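Local coordinates for envelopment polyprotein (Bovine Schmallenberg virus BH80/Germany/2011, PDB 7A56) that probably drives fusion of the viral envelope with a host membrane during entry, as the class II fusion glycoprotein Gc that refolds to a postfusion form, at residues V356-I361 and C375-S380; L379-I384 and I400-M405. All coordinates share one frame; numbering follows the deposited sequence.

Contact 1: V356-I361 and C375-S380; sequences VTIDEI and CALKLS
K378 has two residues opposite it, D359 and E360, a classic beta bulge in this antiparallel pair of strands. Both backbone amides of the bulge point at the carbonyl of K378. E360 N reaches K378 O at 3.2 Å. D359 N is modelled closer still, so the exact length of that second bond is doubtful. The helix-like backbone of D359 (phi -74°, psi -37°) turns its CB toward the neighbouring strand. Its carboxylate then reaches the hydroxyl of S380. S380 OG donates to D359 OD2 at 2.7 Å, on the syn lone pair. T357 OG1 donates to D359 OD1 at 2.8 Å, also on the syn side but slightly out of the carboxylate plane. One hydroxyl on each oxygen would limit rotation of the group. T357 OG1 also sits 3.2 Å from S380 CB, within the hydrogen-bonded pair of these two residues.

Within the bulge, the side chains of E360 and K378 run side by side and point the same way. E360 CG takes the crowded position between backbone N and carbonyl carbon (chi1 36°) and packs 3.5 Å from K378 CB. The tips form a long salt bridge, with E360 OE1 and OE2 both 3.5 Å from K378 NZ. The face of the sheet bearing I358, I361, L377 and L379 is apolar. I358 CG1 meets L379 CD2 at 3.5 Å, a tight carbon pair.

The strands form a hairpin that is also bridged by the C375-C363 disulfide. Within this chain, strand 356-365 is outermost in its four-stranded sheet, and strand 408-414 flanks 373-381 on its other side. The apolar face packs on strands 422-426 and 429-433 of a second sheet. This sandwich is consistent with domain III of class II fusion proteins.

Contact 2: L379-I384 and I400-M405; sequences LSTNTI and IAVDPM
T381 and V402 cross obliquely where the two sheets of a beta sandwich come together at one end. Strand 373-381 belongs to one sheet and strand 399-402 to the other. T381 points at the second segment, and its two branches meet different atoms. OG1, anti to the backbone N (chi1 177°), lies 3.6 Å from V402 CG2. It also donates to T383 O at 2.8 Å, on a lone pair in the carbonyl plane. That bond ties the start of the loop to the strand end. CG2 reaches past V402 to the peptide link before P404, 3.5 Å from P404 N.

V402 has a second neighbour. Its CG1 meets L379 CD1 at 4.1 Å, and these two side chains cross at about a right angle. I384 and P404 are turned against each other in the same way. I384 CG1 touches P404 CD at 3.6 Å, and the proline ring also lies against the T383-I384 peptide. No conventional hydrogen bond joins the segments; I384 CA makes a CH...O contact with V402 O. An Asx turn spans P404: M405 N donates to D403 OD1 at 3.0 Å, from above the carboxylate plane.

Contacts 1 and 2 follow each other along strand 373-381 and share L379 and S380. Their centres are about 10 Å apart. Contact 1 lies within one sheet, whereas contact 2 joins the end of that sheet to an edge strand of the other. L379 takes part in both: CD2 packs on the hairpin partner, while CD1 meets V402 and also approaches V356. S380 takes part only in contact 1. The two contacts also touch directly, with V356 CG2 3.8 Å from T381 OG1. Neither borders another chain of the assembly. A bound sodium ion lies about 13 Å from the side chain of T383, too far for direct coordination.

Contact 1: V356-I361 and C375-S380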
loop_
_atom_site.group_PDB
_atom_site.type_symbol
_atom_site.label_atom_id
_atom_site.label_comp_id
_atom_site.label_asym_id
_atom_site.label_seq_id
_atom_site.Cartn_x
_atom_site.Cartn_y
_atom_site.Cartn_z
ATOM N N VAL A 356 13.853 31.249 -1.386
ATOM C CA VAL A 356 14.467 30.167 -2.160
ATOM C C VAL A 356 14.711 30.679 -3.570
ATOM O O VAL A 356 13.873 31.395 -4.128
ATOM C CB VAL A 356 13.586 28.901 -2.187
ATOM C CG1 VAL A 356 14.252 27.793 -2.999
ATOM C CG2 VAL A 356 13.291 28.425 -0.774
ATOM N N THR A 357 15.884 30.360 -4.125
ATOM C CA THR A 357 16.170 30.610 -5.528
ATOM C C THR A 357 16.623 29.309 -6.188
ATOM O O THR A 357 17.371 28.521 -5.594
ATOM C CB THR A 357 17.256 31.694 -5.735
ATOM O OG1 THR A 357 18.467 31.301 -5.066
ATOM C CG2 THR A 357 16.787 33.092 -5.217
ATOM N N ILE A 358 16.171 29.085 -7.418
ATOM C CA ILE A 358 16.681 27.982 -8.235
ATOM C C ILE A 358 17.855 28.513 -9.044
ATOM O O ILE A 358 17.671 29.179 -10.061
ATOM C CB ILE A 358 15.605 27.396 -9.137
ATOM C CG1 ILE A 358 14.468 26.856 -8.270
ATOM C CG2 ILE A 358 16.264 26.341 -10.069
ATOM C CD1 ILE A 358 13.225 26.466 -9.019
ATOM N N ASP A 359 19.077 28.245 -8.574
ATOM C CA ASP A 359 20.241 28.871 -9.182
ATOM C C ASP A 359 20.544 28.251 -10.530
ATOM O O ASP A 359 20.955 28.950 -11.461
ATOM C CB ASP A 359 21.454 28.757 -8.256
ATOM C CG ASP A 359 21.184 29.348 -6.878
ATOM O OD1 ASP A 359 20.356 30.269 -6.810
ATOM O OD2 ASP A 359 21.785 28.902 -5.876
ATOM N N GLU A 360 20.345 26.947 -10.659
ATOM C CA GLU A 360 20.397 26.405 -12.009
ATOM C C GLU A 360 19.554 25.152 -12.078
ATOM O O GLU A 360 19.178 24.577 -11.054
ATOM C CB GLU A 360 21.817 26.137 -12.467
ATOM C CG GLU A 360 22.801 25.640 -11.456
ATOM C CD GLU A 360 24.157 25.386 -12.113
ATOM O OE1 GLU A 360 25.084 26.208 -11.913
ATOM O OE2 GLU A 360 24.278 24.382 -12.867
ATOM N N ILE A 361 19.228 24.763 -13.309
ATOM C CA ILE A 361 18.428 23.569 -13.570
ATOM C C ILE A 361 18.875 22.976 -14.897
ATOM O O ILE A 361 18.938 23.669 -15.918
ATOM C CB ILE A 361 16.914 23.868 -13.579
ATOM C CG1 ILE A 361 16.117 22.632 -13.992
ATOM C CG2 ILE A 361 16.597 25.059 -14.483
ATOM C CD1 ILE A 361 14.598 22.814 -13.812
ATOM N N CYS A 375 16.049 15.845 -13.679
ATOM C CA CYS A 375 16.507 17.224 -13.518
ATOM C C CYS A 375 17.414 17.341 -12.303
ATOM O O CYS A 375 17.058 16.888 -11.214
ATOM C CB CYS A 375 15.331 18.202 -13.368
ATOM S SG CYS A 375 14.251 18.337 -14.845
ATOM N N ALA A 376 18.586 17.946 -12.501
ATOM C CA ALA A 376 19.437 18.428 -11.416
ATOM C C ALA A 376 19.164 19.911 -11.174
ATOM O O ALA A 376 19.264 20.734 -12.090
ATOM C CB ALA A 376 20.917 18.215 -11.747
ATOM N N LEU A 377 18.842 20.248 -9.942
ATOM C CA LEU A 377 18.647 21.619 -9.512
ATOM C C LEU A 377 19.765 22.023 -8.556
ATOM O O LEU A 377 20.150 21.250 -7.663
ATOM C CB LEU A 377 17.286 21.772 -8.818
ATOM C CG LEU A 377 16.036 21.812 -9.716
ATOM C CD1 LEU A 377 15.737 20.469 -10.353
ATOM C CD2 LEU A 377 14.821 22.257 -8.919
ATOM N N LYS A 378 20.252 23.252 -8.714
ATOM C CA LYS A 378 20.990 23.926 -7.648
ATOM C C LYS A 378 20.093 24.995 -7.015
ATOM O O LYS A 378 19.662 25.936 -7.703
ATOM C CB LYS A 378 22.290 24.536 -8.177
ATOM C CG LYS A 378 23.326 23.501 -8.605
ATOM C CD LYS A 378 24.719 23.935 -8.186
ATOM C CE LYS A 378 25.785 23.032 -8.780
ATOM N NZ LYS A 378 26.244 23.457 -10.145
ATOM N N LEU A 379 19.851 24.845 -5.710
ATOM C CA LEU A 379 18.940 25.676 -4.915
ATOM C C LEU A 379 19.707 26.445 -3.856
ATOM O O LEU A 379 20.618 25.895 -3.225
ATOM C CB LEU A 379 17.886 24.863 -4.160
ATOM C CG LEU A 379 16.841 24.129 -4.968
ATOM C CD1 LEU A 379 15.670 23.822 -4.085
ATOM C CD2 LEU A 379 16.440 24.972 -6.153
ATOM N N SER A 380 19.300 27.698 -3.639
ATOM C CA SER A 380 19.695 28.498 -2.476
ATOM C C SER A 380 18.476 28.713 -1.580
ATOM O O SER A 380 17.352 28.849 -2.066
ATOM C CB SER A 380 20.281 29.846 -2.891
ATOM O OG SER A 380 21.606 29.690 -3.345
#

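Contact 2: L379-I384 and I400-M405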
loop_
_atom_site.group_PDB
_atom_site.type_symbol
_atom_site.label_atom_id
_atom_site.label_comp_id
_atom_site.label_asym_id
_atom_site.label_seq_id
_atom_site.Cartn_x
_atom_site.Cartn_y
_atom_site.Cartn_z
ATOM N N LEU A 379 19.851 24.845 -5.710
ATOM C CA LEU A 379 18.940 25.676 -4.915
ATOM C C LEU A 379 19.707 26.445 -3.856
ATOM O O LEU A 379 20.618 25.895 -3.225
ATOM C CB LEU A 379 17.886 24.863 -4.160
ATOM C CG LEU A 379 16.841 24.129 -4.968
ATOM C CD1 LEU A 379 15.670 23.822 -4.085
ATOM C CD2 LEU A 379 16.440 24.972 -6.153
ATOM N N SER A 380 19.300 27.698 -3.639
ATOM C CA SER A 380 19.695 28.498 -2.476
ATOM C C SER A 380 18.476 28.713 -1.580
ATOM O O SER A 380 17.352 28.849 -2.066
ATOM C CB SER A 380 20.281 29.846 -2.891
ATOM O OG SER A 380 21.606 29.690 -3.345
ATOM N N THR A 381 18.697 28.684 -0.275
ATOM C CA THR A 381 17.603 28.923 0.659
ATOM C C THR A 381 18.161 29.604 1.892
ATOM O O THR A 381 19.308 29.370 2.295
ATOM C CB THR A 381 16.861 27.613 1.026
ATOM O OG1 THR A 381 15.845 27.881 1.995
ATOM C CG2 THR A 381 17.842 26.526 1.582
ATOM N N ASN A 382 17.358 30.493 2.466
ATOM C CA ASN A 382 17.786 31.173 3.685
ATOM C C ASN A 382 17.437 30.372 4.949
ATOM O O ASN A 382 17.747 30.831 6.065
ATOM C CB ASN A 382 17.201 32.612 3.729
ATOM C CG ASN A 382 15.661 32.656 3.834
ATOM O OD1 ASN A 382 14.939 31.741 3.448
ATOM N ND2 ASN A 382 15.169 33.753 4.361
ATOM N N THR A 383 16.901 29.156 4.794
ATOM C CA THR A 383 16.413 28.384 5.926
ATOM C C THR A 383 16.262 26.908 5.543
ATOM O O THR A 383 15.895 26.571 4.423
ATOM C CB THR A 383 15.061 28.922 6.466
ATOM O OG1 THR A 383 14.694 28.220 7.662
ATOM C CG2 THR A 383 13.894 28.839 5.458
ATOM N N ILE A 384 16.507 26.048 6.523
ATOM C CA ILE A 384 15.935 24.713 6.500
ATOM C C ILE A 384 14.436 24.860 6.394
ATOM O O ILE A 384 13.840 25.688 7.085
ATOM C CB ILE A 384 16.315 23.965 7.786
ATOM C CG1 ILE A 384 17.840 23.762 7.842
ATOM C CG2 ILE A 384 15.506 22.634 7.890
ATOM C CD1 ILE A 384 18.332 23.322 9.218
ATOM N N ILE A 400 9.405 19.177 -1.186
ATOM C CA ILE A 400 10.833 18.894 -1.132
ATOM C C ILE A 400 11.441 19.626 0.066
ATOM O O ILE A 400 11.153 20.806 0.307
ATOM C CB ILE A 400 11.536 19.290 -2.454
ATOM C CG1 ILE A 400 12.955 18.681 -2.552
ATOM C CG2 ILE A 400 11.488 20.826 -2.636
ATOM C CD1 ILE A 400 13.617 18.890 -3.940
ATOM N N ALA A 401 12.290 18.927 0.823
ATOM C CA ALA A 401 12.965 19.588 1.936
ATOM C C ALA A 401 14.141 20.387 1.397
ATOM O O ALA A 401 14.901 19.896 0.575
ATOM C CB ALA A 401 13.465 18.571 2.956
ATOM N N VAL A 402 14.292 21.619 1.869
ATOM C CA VAL A 402 15.398 22.479 1.461
ATOM C C VAL A 402 16.310 22.700 2.659
ATOM O O VAL A 402 15.873 22.697 3.828
ATOM C CB VAL A 402 14.932 23.831 0.857
ATOM C CG1 VAL A 402 14.025 23.567 -0.387
ATOM C CG2 VAL A 402 14.205 24.718 1.878
ATOM N N ASP A 403 17.572 22.920 2.357
ATOM C CA ASP A 403 18.627 22.842 3.351
ATOM C C ASP A 403 19.731 23.794 2.917
ATOM O O ASP A 403 20.244 23.667 1.805
ATOM C CB ASP A 403 19.097 21.380 3.451
ATOM C CG ASP A 403 20.302 21.164 4.380
ATOM O OD1 ASP A 403 20.626 22.018 5.213
ATOM O OD2 ASP A 403 20.930 20.088 4.271
ATOM N N PRO A 404 20.059 24.809 3.727
ATOM C CA PRO A 404 21.239 25.631 3.438
ATOM C C PRO A 404 22.535 24.851 3.269
ATOM O O PRO A 404 23.457 25.392 2.677
ATOM C CB PRO A 404 21.333 26.562 4.662
ATOM C CG PRO A 404 19.968 26.566 5.260
ATOM C CD PRO A 404 19.391 25.200 4.973
ATOM N N MET A 405 22.681 23.663 3.854
ATOM C CA MET A 405 23.944 22.937 3.777
ATOM C C MET A 405 23.961 22.007 2.579
ATOM O O MET A 405 24.934 21.261 2.407
ATOM C CB MET A 405 24.202 22.091 5.039
ATOM C CG MET A 405 24.109 22.812 6.375
ATOM S SD MET A 405 25.369 24.066 6.392
ATOM C CE MET A 405 26.877 23.163 6.266
#